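Local coordinates for protein carboxylesterase YbfK (Bacillus subtilis, PDB 4CCY) that hydrolyses carboxylic esters to an alcohol and a carboxylate, as a cytoplasmic carboxylesterase of the alpha/beta-hydrolase superfamily, at residues Y21-S26 with L196-V201; A75-Q80 with R286-L291; V150-A155 with L237-E242; D188-H193 with L275-P280. All coordinates share one frame; numbering follows the deposited sequence.

Interaction 1: Y21-S26 with L196-V201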
loop_
_atom_site.group_PDB
_atom_site.type_symbol
_atom_site.label_atom_id
_atom_site.label_comp_id
_atom_site.label_asym_id
_atom_site.label_seq_id
_atom_site.Cartn_x
_atom_site.Cartn_y
_atom_site.Cartn_z
ATOM N N TYR B 21 -8.261 4.681 -14.670
ATOM C CA TYR B 21 -8.579 4.047 -13.386
ATOM C C TYR B 21 -9.885 3.249 -13.505
ATOM O O TYR B 21 -9.930 2.066 -13.158
ATOM C CB TYR B 21 -8.693 5.129 -12.295
ATOM C CG TYR B 21 -8.703 4.680 -10.841
ATOM C CD1 TYR B 21 -9.105 3.391 -10.462
ATOM C CD2 TYR B 21 -8.349 5.572 -9.829
ATOM C CE1 TYR B 21 -9.114 3.005 -9.131
ATOM C CE2 TYR B 21 -8.369 5.191 -8.492
ATOM C CZ TYR B 21 -8.750 3.906 -8.152
ATOM O OH TYR B 21 -8.780 3.518 -6.832
ATOM N N ASP B 22 -10.944 3.892 -13.994
ATOM C CA ASP B 22 -12.224 3.194 -14.195
ATOM C C ASP B 22 -12.086 1.953 -15.079
ATOM O O ASP B 22 -12.726 0.932 -14.819
ATOM C CB ASP B 22 -13.288 4.128 -14.765
ATOM C CG ASP B 22 -13.778 5.147 -13.755
ATOM O OD1 ASP B 22 -13.656 4.915 -12.532
ATOM O OD2 ASP B 22 -14.294 6.196 -14.188
ATOM N N GLN B 23 -11.252 2.046 -16.112
ATOM C CA GLN B 23 -10.964 0.891 -16.971
ATOM C C GLN B 23 -10.175 -0.197 -16.230
ATOM O O GLN B 23 -10.469 -1.374 -16.385
ATOM C CB GLN B 23 -10.275 1.315 -18.269
ATOM C CG GLN B 23 -11.242 1.934 -19.272
ATOM C CD GLN B 23 -10.560 2.507 -20.498
ATOM O OE1 GLN B 23 -9.403 2.200 -20.787
ATOM N NE2 GLN B 23 -11.285 3.342 -21.238
ATOM N N SER B 24 -9.211 0.193 -15.396
ATOM C CA SER B 24 -8.494 -0.787 -14.572
ATOM C C SER B 24 -9.466 -1.562 -13.677
ATOM O O SER B 24 -9.314 -2.764 -13.479
ATOM C CB SER B 24 -7.420 -0.115 -13.722
ATOM O OG SER B 24 -6.311 0.270 -14.513
ATOM N N LEU B 25 -10.486 -0.870 -13.180
ATOM C CA LEU B 25 -11.477 -1.471 -12.296
ATOM C C LEU B 25 -12.368 -2.558 -12.931
ATOM O O LEU B 25 -13.045 -3.286 -12.213
ATOM C CB LEU B 25 -12.300 -0.385 -11.581
ATOM C CG LEU B 25 -11.558 0.405 -10.483
ATOM C CD1 LEU B 25 -12.384 1.574 -9.959
ATOM C CD2 LEU B 25 -11.135 -0.503 -9.338
ATOM N N SER B 26 -12.350 -2.680 -14.262
ATOM C CA SER B 26 -12.986 -3.818 -14.940
ATOM C C SER B 26 -12.312 -5.155 -14.585
ATOM O O SER B 26 -12.873 -6.221 -14.845
ATOM C CB SER B 26 -13.011 -3.622 -16.462
ATOM O OG SER B 26 -11.707 -3.716 -17.015
ATOM N N LEU B 196 -3.157 -1.546 -15.992
ATOM C CA LEU B 196 -2.424 -0.954 -14.865
ATOM C C LEU B 196 -1.251 -0.110 -15.341
ATOM O O LEU B 196 -1.009 0.973 -14.816
ATOM C CB LEU B 196 -1.939 -2.006 -13.866
ATOM C CG LEU B 196 -2.668 -2.026 -12.529
ATOM C CD1 LEU B 196 -1.947 -2.955 -11.567
ATOM C CD2 LEU B 196 -2.785 -0.619 -11.930
ATOM N N GLN B 197 -0.549 -0.620 -16.348
ATOM C CA GLN B 197 0.487 0.115 -17.055
ATOM C C GLN B 197 -0.029 1.477 -17.533
ATOM O O GLN B 197 0.590 2.506 -17.255
ATOM C CB GLN B 197 0.999 -0.718 -18.235
ATOM C CG GLN B 197 2.101 -0.070 -19.058
ATOM C CD GLN B 197 3.484 -0.273 -18.475
ATOM O OE1 GLN B 197 3.765 -1.296 -17.836
ATOM N NE2 GLN B 197 4.375 0.690 -18.721
ATOM N N ARG B 198 -1.170 1.488 -18.220
ATOM C CA ARG B 198 -1.690 2.735 -18.783
ATOM C C ARG B 198 -2.155 3.701 -17.702
ATOM O O ARG B 198 -1.927 4.907 -17.813
ATOM C CB ARG B 198 -2.813 2.481 -19.781
ATOM C CG ARG B 198 -2.356 1.776 -21.042
ATOM C CD ARG B 198 -3.370 1.915 -22.169
ATOM N NE ARG B 198 -3.784 0.600 -22.654
ATOM C CZ ARG B 198 -5.024 0.122 -22.570
ATOM N NH1 ARG B 198 -5.997 0.863 -22.052
ATOM N NH2 ARG B 198 -5.296 -1.094 -23.025
ATOM N N GLN B 199 -2.790 3.171 -16.657
ATOM C CA GLN B 199 -3.260 3.999 -15.546
ATOM C C GLN B 199 -2.129 4.728 -14.826
ATOM O O GLN B 199 -2.203 5.949 -14.611
ATOM C CB GLN B 199 -4.078 3.181 -14.545
ATOM C CG GLN B 199 -4.608 4.015 -13.382
ATOM C CD GLN B 199 -5.261 3.177 -12.302
ATOM O OE1 GLN B 199 -5.761 2.093 -12.573
ATOM N NE2 GLN B 199 -5.254 3.676 -11.070
ATOM N N ILE B 200 -1.089 3.983 -14.460
ATOM C CA ILE B 200 0.054 4.559 -13.748
ATOM C C ILE B 200 0.720 5.659 -14.572
ATOM O O ILE B 200 1.001 6.738 -14.046
ATOM C CB ILE B 200 1.073 3.471 -13.298
ATOM C CG1 ILE B 200 0.419 2.533 -12.275
ATOM C CG2 ILE B 200 2.327 4.104 -12.715
ATOM C CD1 ILE B 200 1.286 1.381 -11.822
ATOM N N VAL B 201 0.945 5.395 -15.860
ATOM C CA VAL B 201 1.495 6.402 -16.779
ATOM C C VAL B 201 0.592 7.644 -16.834
ATOM O O VAL B 201 1.066 8.770 -16.628
ATOM C CB VAL B 201 1.786 5.802 -18.178
ATOM C CG1 VAL B 201 2.147 6.884 -19.199
ATOM C CG2 VAL B 201 2.910 4.782 -18.086
HETATM O O HOH W 1 -7.008 2.566 -20.084
#
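Tyr-21 meets the amide of Gln-199, which lies over one face of its ring. Gln-199 NE2 sits 3.6 Å from Tyr-21 CG, displaced toward the rim on the CB side, and the amide and ring planes are only 17° apart, so the amide rests nearly flat on the ring. This position follows from an almost fully extended glutamine chain, with CG anti to the backbone N (chi1 -179°), which carries the amide straight across the gap between the helices. The amide nitrogen is bonded outside the pair to Ser-66 OG, while Tyr-21 OH is hydrogen-bonded to Asp-87 OD2.

Gln-23, two residues further on and exposed, faces Arg-198 through water. Its OE1 accepts a hydrogen bond from a water, at a rather short 2.5 Å, and the same water accepts a weak bond from Arg-198 NH1 at 2.8 Å. The direct separation of Gln-23 OE1 and Arg-198 NH1 is 3.9 Å, with the oxygen at the edge of the guanidinium and in its plane.

The two segments belong to helix 12-24, which precedes the first strands of the alpha/beta-hydrolase sheet, and to helix 194-205, which lies in the insertion between strands 146-152 and 236-241.

Ser-24 supplies the direct polar link between them. Its OG donates to Gln-199 OE1 at 2.7 Å, in the carbonyl plane and with a C=O...donor angle of 147°. Together with the bond to Ser-66, this engages both ends of the buried amide and should fix its rotation. Leu-196 approaches Ser-24 OG more loosely, with CD2 at 4.5 Å.

Interaction 2: A75-Q80 with R286-L291; sequences AAWSSQ and RVLSFL
Two helices on the same side of the alpha/beta-hydrolase sheet, the short helix 74-77 and the C-terminal helix 280-291, meet here through apolar side chains, with the indole of Trp-77 lying between them. Val-287 reaches the indole with its CG1 branch, which the first torsion sets opposite the backbone N (chi1 164°); this methyl is 3.5 Å from Trp-77 CE2 and displaced toward the rim of the ring system. The other methyl, Val-287 CG2, lies 3.7 Å from Trp-77 CZ2, so the forked side chain follows the indole from NE1 round to the six-membered ring, crossing it at about a right angle.

Leu-288 comes instead to the edge of the indole, near its plane, where CG is 3.8 Å from Trp-77 CD1. Its CD1 methyl reaches Ala-76: Leu-288 CD1 lies 4.3 Å from Ala-76 CB and 3.8 Å from Ala-76 O. The CD2 methyl of Leu-288 is 4.1 Å from Gln-80 OE1, at the exposed margin of the contact. The indole is also fixed by a polar bond, since its NE1 donates to the carbonyl oxygen of Asn-284, a residue of the same C-terminal helix.

Beneath this layer lies the sheet: Trp-77 packs on Leu-57 and Leu-59 of strand 56-60, while Val-287 rests on Val-150 of strand 146-152 and on Leu-237 of strand 236-241.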
loop_
_atom_site.group_PDB
_atom_site.type_symbol
_atom_site.label_atom_id
_atom_site.label_comp_id
_atom_site.label_asym_id
_atom_site.label_seq_id
_atom_site.Cartn_x
_atom_site.Cartn_y
_atom_site.Cartn_z
ATOM N N ALA B 75 -10.604 -11.320 -4.537
ATOM C CA ALA B 75 -11.565 -12.420 -4.428
ATOM C C ALA B 75 -11.203 -13.309 -3.246
ATOM O O ALA B 75 -12.046 -13.598 -2.411
ATOM C CB ALA B 75 -11.650 -13.229 -5.718
ATOM N N ALA B 76 -9.939 -13.706 -3.153
ATOM C CA ALA B 76 -9.497 -14.561 -2.048
ATOM C C ALA B 76 -9.772 -13.893 -0.695
ATOM O O ALA B 76 -10.297 -14.527 0.217
ATOM C CB ALA B 76 -8.026 -14.920 -2.187
ATOM N N TRP B 77 -9.461 -12.604 -0.580
ATOM C CA TRP B 77 -9.572 -11.942 0.719
ATOM C C TRP B 77 -10.981 -11.550 1.099
ATOM O O TRP B 77 -11.323 -11.516 2.288
ATOM C CB TRP B 77 -8.572 -10.787 0.859
ATOM C CG TRP B 77 -7.132 -11.248 0.732
ATOM C CD1 TRP B 77 -6.624 -12.532 0.949
ATOM C CD2 TRP B 77 -5.955 -10.430 0.375
ATOM N NE1 TRP B 77 -5.267 -12.569 0.735
ATOM C CE2 TRP B 77 -4.803 -11.342 0.384
ATOM C CE3 TRP B 77 -5.756 -9.092 0.039
ATOM C CZ2 TRP B 77 -3.521 -10.909 0.075
ATOM C CZ3 TRP B 77 -4.459 -8.664 -0.258
ATOM C CH2 TRP B 77 -3.369 -9.552 -0.244
ATOM N N SER B 78 -11.828 -11.298 0.104
ATOM C CA SER B 78 -13.203 -10.860 0.364
ATOM C C SER B 78 -14.152 -12.031 0.527
ATOM O O SER B 78 -15.367 -11.853 0.675
ATOM C CB SER B 78 -13.680 -9.910 -0.730
ATOM O OG SER B 78 -12.762 -8.835 -0.841
ATOM N N SER B 79 -13.577 -13.226 0.508
ATOM C CA SER B 79 -14.296 -14.438 0.803
ATOM C C SER B 79 -14.594 -14.502 2.296
ATOM O O SER B 79 -15.688 -14.876 2.686
ATOM C CB SER B 79 -13.469 -15.650 0.374
ATOM O OG SER B 79 -14.268 -16.809 0.401
ATOM N N GLN B 80 -13.622 -14.120 3.126
ATOM C CA GLN B 80 -13.757 -14.223 4.579
ATOM C C GLN B 80 -13.729 -12.884 5.309
ATOM O O GLN B 80 -13.968 -12.828 6.515
ATOM C CB GLN B 80 -12.686 -15.162 5.143
ATOM C CG GLN B 80 -13.050 -16.627 4.970
ATOM C CD GLN B 80 -11.860 -17.555 5.076
ATOM O OE1 GLN B 80 -11.257 -17.911 4.064
ATOM N NE2 GLN B 80 -11.518 -17.958 6.300
ATOM N N ARG B 286 -1.085 -17.084 1.800
ATOM C CA ARG B 286 -0.179 -16.749 2.913
ATOM C C ARG B 286 -0.789 -15.720 3.864
ATOM O O ARG B 286 -0.680 -15.837 5.088
ATOM C CB ARG B 286 1.163 -16.248 2.393
ATOM C CG ARG B 286 2.160 -15.922 3.500
ATOM C CD ARG B 286 2.519 -17.187 4.272
ATOM N NE ARG B 286 3.369 -16.932 5.436
ATOM C CZ ARG B 286 2.944 -16.808 6.692
ATOM N NH1 ARG B 286 1.655 -16.891 6.995
ATOM N NH2 ARG B 286 3.824 -16.587 7.656
ATOM N N VAL B 287 -1.432 -14.717 3.274
ATOM C CA VAL B 287 -2.150 -13.689 4.002
ATOM C C VAL B 287 -3.401 -14.241 4.703
ATOM O O VAL B 287 -3.628 -13.938 5.880
ATOM C CB VAL B 287 -2.465 -12.494 3.074
ATOM C CG1 VAL B 287 -3.535 -11.581 3.667
ATOM C CG2 VAL B 287 -1.178 -11.722 2.793
ATOM N N LEU B 288 -4.199 -15.044 3.997
ATOM C CA LEU B 288 -5.367 -15.683 4.612
ATOM C C LEU B 288 -4.975 -16.560 5.796
ATOM O O LEU B 288 -5.617 -16.523 6.848
ATOM C CB LEU B 288 -6.141 -16.516 3.591
ATOM C CG LEU B 288 -7.149 -15.821 2.681
ATOM C CD1 LEU B 288 -7.696 -16.849 1.690
ATOM C CD2 LEU B 288 -8.276 -15.185 3.498
ATOM N N SER B 289 -3.917 -17.346 5.624
ATOM C CA SER B 289 -3.403 -18.185 6.706
ATOM C C SER B 289 -3.045 -17.320 7.912
ATOM O O SER B 289 -3.447 -17.616 9.041
ATOM C CB SER B 289 -2.182 -18.983 6.244
ATOM O OG SER B 289 -2.572 -20.122 5.486
ATOM N N PHE B 290 -2.304 -16.240 7.657
ATOM C CA PHE B 290 -1.838 -15.366 8.720
ATOM C C PHE B 290 -2.990 -14.635 9.407
ATOM O O PHE B 290 -3.087 -14.649 10.627
ATOM C CB PHE B 290 -0.790 -14.379 8.207
ATOM C CG PHE B 290 -0.432 -13.318 9.200
ATOM C CD1 PHE B 290 0.403 -13.607 10.272
ATOM C CD2 PHE B 290 -0.942 -12.032 9.074
ATOM C CE1 PHE B 290 0.723 -12.634 11.204
ATOM C CE2 PHE B 290 -0.616 -11.051 9.993
ATOM C CZ PHE B 290 0.220 -11.353 11.057
ATOM N N LEU B 291 -3.867 -14.017 8.622
ATOM C CA LEU B 291 -4.986 -13.254 9.183
ATOM C C LEU B 291 -5.933 -14.078 10.063
ATOM O O LEU B 291 -6.482 -13.553 11.033
ATOM C CB LEU B 291 -5.765 -12.526 8.083
ATOM C CG LEU B 291 -5.045 -11.345 7.411
ATOM C CD1 LEU B 291 -5.944 -10.646 6.400
ATOM C CD2 LEU B 291 -4.504 -10.348 8.436
#

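Interaction 3: V150-A155 with L237-E242; sequences VVISPA and LLMFGE
Strands 150-152 and 237-241 run parallel, their axes 4.7 Å apart at closest approach and 12° from exact alignment. Three nearly straight backbone bonds join them: Val-151 N to Leu-237 O at 2.6 Å, Met-239 N to Val-151 O at 2.8 Å, and Ser-153 N to Met-239 O at 2.8 Å. The last lies just past the end of the first strand, where the chain turns away.

On one face, Val-150 and Leu-237 lie side by side and point the same way, with Val-150 CG1 3.8 Å from Leu-237 CD2. Ile-152 and Met-239 follow more loosely on that face. The other face carries Val-151 and Leu-238. The torsions of Leu-238 (chi1 173°, chi2 63°) carry its CD1 methyl to 3.7 Å from Val-151 CG1 and on to the ring of Pro-154. Pro-154 then crosses Phe-240 at about a right angle, and Pro-154 CD lies 3.6 Å from Phe-240 CE1.

Beyond the paired region a water bridges the strand ends. It donates to Ser-153 OG at 2.7 Å and accepts from Gly-241 N, lying at the edge of the Phe-240 ring and in its plane. Ser-153 OG is also bonded to the carbonyl oxygen of His-273.

Such neighbouring parallel strands form the core of the alpha/beta-hydrolase fold, and their C-terminal ends border the charge-relay system assigned by similarity to Ser-129, Glu-244 and His-273.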
loop_
_atom_site.group_PDB
_atom_site.type_symbol
_atom_site.label_atom_id
_atom_site.label_comp_id
_atom_site.label_asym_id
_atom_site.label_seq_id
_atom_site.Cartn_x
_atom_site.Cartn_y
_atom_site.Cartn_z
ATOM N N VAL B 150 -0.221 -6.918 7.875
ATOM C CA VAL B 150 0.546 -7.536 6.799
ATOM C C VAL B 150 1.290 -6.439 6.042
ATOM O O VAL B 150 0.679 -5.486 5.546
ATOM C CB VAL B 150 -0.343 -8.348 5.817
ATOM C CG1 VAL B 150 0.497 -8.939 4.682
ATOM C CG2 VAL B 150 -1.080 -9.469 6.543
ATOM N N VAL B 151 2.610 -6.568 5.970
ATOM C CA VAL B 151 3.456 -5.558 5.344
ATOM C C VAL B 151 4.229 -6.220 4.203
ATOM O O VAL B 151 5.073 -7.085 4.441
ATOM C CB VAL B 151 4.433 -4.950 6.367
ATOM C CG1 VAL B 151 5.357 -3.944 5.711
ATOM C CG2 VAL B 151 3.682 -4.322 7.537
ATOM N N ILE B 152 3.924 -5.816 2.974
ATOM C CA ILE B 152 4.563 -6.382 1.777
ATOM C C ILE B 152 5.406 -5.334 1.064
ATOM O O ILE B 152 4.916 -4.253 0.723
ATOM C CB ILE B 152 3.519 -6.967 0.787
ATOM C CG1 ILE B 152 2.523 -7.872 1.532
ATOM C CG2 ILE B 152 4.212 -7.708 -0.361
ATOM C CD1 ILE B 152 1.283 -8.223 0.736
ATOM N N SER B 153 6.678 -5.666 0.853
ATOM C CA SER B 153 7.615 -4.817 0.118
ATOM C C SER B 153 7.512 -3.361 0.570
ATOM O O SER B 153 7.258 -2.469 -0.246
ATOM C CB SER B 153 7.362 -4.948 -1.386
ATOM O OG SER B 153 7.607 -6.276 -1.824
ATOM N N PRO B 154 7.681 -3.119 1.885
ATOM C CA PRO B 154 7.499 -1.769 2.433
ATOM C C PRO B 154 8.461 -0.763 1.791
ATOM O O PRO B 154 9.604 -1.116 1.454
ATOM C CB PRO B 154 7.806 -1.943 3.933
ATOM C CG PRO B 154 8.586 -3.212 4.042
ATOM C CD PRO B 154 8.120 -4.089 2.913
ATOM N N ALA B 155 7.978 0.463 1.582
ATOM C CA ALA B 155 8.821 1.562 1.134
ATOM C C ALA B 155 9.690 1.967 2.326
ATOM O O ALA B 155 9.216 2.677 3.232
ATOM C CB ALA B 155 7.975 2.735 0.662
ATOM N N LEU B 237 2.952 -9.814 9.721
ATOM C CA LEU B 237 3.493 -10.615 8.638
ATOM C C LEU B 237 4.195 -9.664 7.667
ATOM O O LEU B 237 3.571 -8.739 7.123
ATOM C CB LEU B 237 2.381 -11.380 7.908
ATOM C CG LEU B 237 2.813 -12.000 6.575
ATOM C CD1 LEU B 237 3.772 -13.172 6.815
ATOM C CD2 LEU B 237 1.613 -12.434 5.737
ATOM N N LEU B 238 5.488 -9.894 7.473
ATOM C CA LEU B 238 6.322 -9.066 6.614
ATOM C C LEU B 238 6.877 -9.897 5.463
ATOM O O LEU B 238 7.490 -10.951 5.688
ATOM C CB LEU B 238 7.478 -8.461 7.418
ATOM C CG LEU B 238 8.567 -7.697 6.666
ATOM C CD1 LEU B 238 8.021 -6.455 5.972
ATOM C CD2 LEU B 238 9.682 -7.317 7.626
ATOM N N MET B 239 6.661 -9.422 4.240
ATOM C CA MET B 239 7.034 -10.171 3.049
ATOM C C MET B 239 7.907 -9.327 2.115
ATOM O O MET B 239 7.567 -8.180 1.803
ATOM C CB MET B 239 5.774 -10.678 2.320
ATOM C CG MET B 239 4.823 -11.496 3.196
ATOM S SD MET B 239 3.398 -12.200 2.328
ATOM C CE MET B 239 4.216 -13.482 1.391
ATOM N N PHE B 240 9.032 -9.889 1.683
ATOM C CA PHE B 240 9.855 -9.274 0.627
ATOM C C PHE B 240 9.946 -10.191 -0.593
ATOM O O PHE B 240 9.769 -11.409 -0.482
ATOM C CB PHE B 240 11.270 -8.983 1.133
ATOM C CG PHE B 240 11.320 -8.094 2.347
ATOM C CD1 PHE B 240 11.187 -6.713 2.228
ATOM C CD2 PHE B 240 11.513 -8.639 3.611
ATOM C CE1 PHE B 240 11.246 -5.896 3.354
ATOM C CE2 PHE B 240 11.579 -7.826 4.729
ATOM C CZ PHE B 240 11.438 -6.455 4.605
ATOM N N GLY B 241 10.233 -9.608 -1.754
ATOM C CA GLY B 241 10.591 -10.395 -2.944
ATOM C C GLY B 241 12.100 -10.530 -3.042
ATOM O O GLY B 241 12.819 -9.573 -2.785
ATOM N N GLU B 242 12.586 -11.714 -3.428
ATOM C CA GLU B 242 14.035 -11.947 -3.528
ATOM C C GLU B 242 14.735 -11.031 -4.533
ATOM O O GLU B 242 15.950 -10.810 -4.431
ATOM C CB GLU B 242 14.339 -13.414 -3.855
ATOM C CG GLU B 242 13.895 -13.832 -5.245
ATOM C CD GLU B 242 14.558 -15.106 -5.717
ATOM O OE1 GLU B 242 15.623 -15.490 -5.180
ATOM O OE2 GLU B 242 14.003 -15.723 -6.637
HETATM O O HOH W 2 10.192 -6.850 -1.628
#

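Interaction 4: D188-H193 with L275-P280. With NA (sodium ion), chain F.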
loop_
_atom_site.group_PDB
_atom_site.type_symbol
_atom_site.label_atom_id
_atom_site.label_comp_id
_atom_site.label_asym_id
_atom_site.label_seq_id
_atom_site.Cartn_x
_atom_site.Cartn_y
_atom_site.Cartn_z
ATOM N N ASP B 188 12.801 -7.748 -14.949
ATOM C CA ASP B 188 12.782 -8.366 -16.282
ATOM C C ASP B 188 11.785 -9.509 -16.500
ATOM O O ASP B 188 11.491 -9.854 -17.644
ATOM C CB ASP B 188 14.181 -8.844 -16.666
ATOM C CG ASP B 188 15.040 -7.734 -17.201
ATOM O OD1 ASP B 188 14.717 -6.551 -16.950
ATOM O OD2 ASP B 188 16.042 -8.047 -17.877
ATOM N N SER B 189 11.281 -10.098 -15.421
ATOM C CA SER B 189 10.381 -11.250 -15.543
ATOM C C SER B 189 8.903 -10.941 -15.288
ATOM O O SER B 189 8.054 -11.834 -15.387
ATOM C CB SER B 189 10.863 -12.427 -14.682
ATOM O OG SER B 189 11.340 -11.980 -13.425
ATOM N N TYR B 190 8.586 -9.689 -14.970
ATOM C CA TYR B 190 7.195 -9.319 -14.751
ATOM C C TYR B 190 6.768 -8.117 -15.573
ATOM O O TYR B 190 7.486 -7.119 -15.634
ATOM C CB TYR B 190 6.906 -9.062 -13.264
ATOM C CG TYR B 190 5.446 -8.748 -13.008
ATOM C CD1 TYR B 190 4.477 -9.745 -13.095
ATOM C CD2 TYR B 190 5.031 -7.450 -12.711
ATOM C CE1 TYR B 190 3.139 -9.466 -12.883
ATOM C CE2 TYR B 190 3.689 -7.157 -12.500
ATOM C CZ TYR B 190 2.747 -8.168 -12.586
ATOM O OH TYR B 190 1.412 -7.887 -12.381
ATOM N N ASP B 191 5.597 -8.223 -16.196
ATOM C CA ASP B 191 4.942 -7.094 -16.857
ATOM C C ASP B 191 3.616 -6.854 -16.174
ATOM O O ASP B 191 2.886 -7.799 -15.890
ATOM C CB ASP B 191 4.678 -7.398 -18.334
ATOM C CG ASP B 191 5.945 -7.592 -19.129
ATOM O OD1 ASP B 191 6.899 -6.804 -18.962
ATOM O OD2 ASP B 191 5.979 -8.532 -19.941
ATOM N N LEU B 192 3.292 -5.590 -15.927
ATOM C CA LEU B 192 1.986 -5.236 -15.387
ATOM C C LEU B 192 0.933 -5.614 -16.422
ATOM O O LEU B 192 1.253 -5.751 -17.608
ATOM C CB LEU B 192 1.908 -3.730 -15.110
ATOM C CG LEU B 192 2.757 -3.120 -13.994
ATOM C CD1 LEU B 192 2.749 -1.596 -14.088
ATOM C CD2 LEU B 192 2.271 -3.588 -12.626
ATOM N N HIS B 193 -0.307 -5.803 -15.975
ATOM C CA HIS B 193 -1.435 -5.819 -16.900
ATOM C C HIS B 193 -1.424 -4.503 -17.652
ATOM O O HIS B 193 -1.157 -3.450 -17.053
ATOM C CB HIS B 193 -2.752 -5.987 -16.153
ATOM C CG HIS B 193 -3.918 -6.335 -17.048
ATOM N ND1 HIS B 193 -4.520 -5.428 -17.847
ATOM C CD2 HIS B 193 -4.582 -7.542 -17.256
ATOM C CE1 HIS B 193 -5.509 -6.025 -18.529
ATOM N NE2 HIS B 193 -5.549 -7.317 -18.164
ATOM N N LEU B 275 5.186 -7.929 -5.237
ATOM C CA LEU B 275 4.989 -9.323 -4.853
ATOM C C LEU B 275 3.515 -9.749 -4.926
ATOM O O LEU B 275 3.199 -10.855 -5.373
ATOM C CB LEU B 275 5.618 -9.546 -3.470
ATOM C CG LEU B 275 5.549 -10.834 -2.649
ATOM C CD1 LEU B 275 5.799 -12.107 -3.450
ATOM C CD2 LEU B 275 6.517 -10.715 -1.472
ATOM N N SER B 276 2.609 -8.862 -4.531
ATOM C CA SER B 276 1.185 -9.199 -4.551
ATOM C C SER B 276 0.642 -9.338 -5.979
ATOM O O SER B 276 -0.362 -10.024 -6.195
ATOM C CB SER B 276 0.364 -8.184 -3.756
ATOM O OG SER B 276 0.400 -6.923 -4.389
ATOM N N LEU B 277 1.307 -8.700 -6.942
ATOM C CA LEU B 277 0.924 -8.820 -8.348
ATOM C C LEU B 277 1.667 -9.966 -8.994
ATOM O O LEU B 277 1.118 -10.672 -9.844
ATOM C CB LEU B 277 1.198 -7.524 -9.119
ATOM C CG LEU B 277 0.285 -6.329 -8.830
ATOM C CD1 LEU B 277 0.907 -5.030 -9.325
ATOM C CD2 LEU B 277 -1.095 -6.546 -9.438
ATOM N N GLU B 278 2.910 -10.164 -8.569
ATOM C CA GLU B 278 3.797 -11.115 -9.217
ATOM C C GLU B 278 3.524 -12.565 -8.787
ATOM O O GLU B 278 3.578 -13.479 -9.605
ATOM C CB GLU B 278 5.250 -10.723 -8.946
ATOM C CG GLU B 278 6.213 -11.130 -10.054
ATOM C CD GLU B 278 7.615 -10.551 -9.886
ATOM O OE1 GLU B 278 7.788 -9.531 -9.178
ATOM O OE2 GLU B 278 8.551 -11.137 -10.473
ATOM N N GLN B 279 3.239 -12.765 -7.501
ATOM C CA GLN B 279 2.934 -14.098 -6.965
ATOM C C GLN B 279 1.605 -14.091 -6.213
ATOM O O GLN B 279 1.586 -14.390 -5.017
ATOM C CB GLN B 279 4.045 -14.590 -6.021
ATOM C CG GLN B 279 5.389 -14.875 -6.679
ATOM C CD GLN B 279 5.355 -16.050 -7.645
ATOM O OE1 GLN B 279 4.419 -16.845 -7.655
ATOM N NE2 GLN B 279 6.391 -16.166 -8.462
ATOM N N PRO B 280 0.494 -13.753 -6.913
ATOM C CA PRO B 280 -0.773 -13.605 -6.222
ATOM C C PRO B 280 -1.276 -14.910 -5.577
ATOM O O PRO B 280 -1.892 -14.845 -4.525
ATOM C CB PRO B 280 -1.724 -13.131 -7.327
ATOM C CG PRO B 280 -1.129 -13.665 -8.595
ATOM C CD PRO B 280 0.349 -13.528 -8.367
HETATM NA NA NA F . 9.276 -5.696 -16.485
HETATM O O HOH W 3 9.499 -7.453 -17.931
HETATM O O HOH W 4 7.448 -4.267 -17.671
HETATM O O HOH W 5 11.032 -4.525 -16.796
#
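With CG turned anti to the backbone N (chi1 -177°), the ring of Tyr-190 reaches across the C-terminal end of helix 275-278, while Glu-278, at chi1 -150° and extended beyond CG, runs past it in the opposite direction. Glu-278 CG lies 3.8 Å from Tyr-190 CD1, and its carboxylate carbon CD is 3.8 Å from Tyr-190 CB. The carboxylate and ring planes are 25° apart. At the far end of the ring the hydroxyl comes to Leu-277: Tyr-190 OH is 3.3 Å from Leu-277 CB, the two side chains crossing at about a right angle. Leu-192 adds an apolar touch from CD2 to Leu-277 CD1 at 3.9 Å.

The loop backbone is held by sodium. Tyr-190 O coordinates the ion at 2.4 Å, with three waters and Thr-186 OG1 and Gly-187 O completing six ligands. Two of these waters also donate to Asp-191 OD1, which thus acts from the second shell.

Across the pair the contact is one of packing, and the polar end of Glu-278 is held elsewhere: OE1 accepts from Gly-272 N. Glu-278 thus packs on the ion-bound loop while bonded beside His-273, a charge-relay residue by similarity. Packing holds the pair together, and sodium fixes the Tyr-190 carbonyl.

From the N terminus, helix 12-24 enters interaction 1, which closes a long loop onto helix 194-205. Before that loop closes, the chain passes 75-80, whose partner is the C-terminal helix, and strand 150-152, whose partner is 237-241; interactions 2 and 3 each cross interaction 1. The 188-193 loop of interaction 4 is likewise left open until 275-280, crossing interactions 1 and 3. Interaction 2 closes last and encloses both 3 and 4. Leu-196 and Ile-200 pack on Leu-277 and Leu-192, respectively, joining interactions 1 and 4; Leu-275 packs against interaction 3, and Phe-290 and Val-287 connect interaction 2 to the same strands.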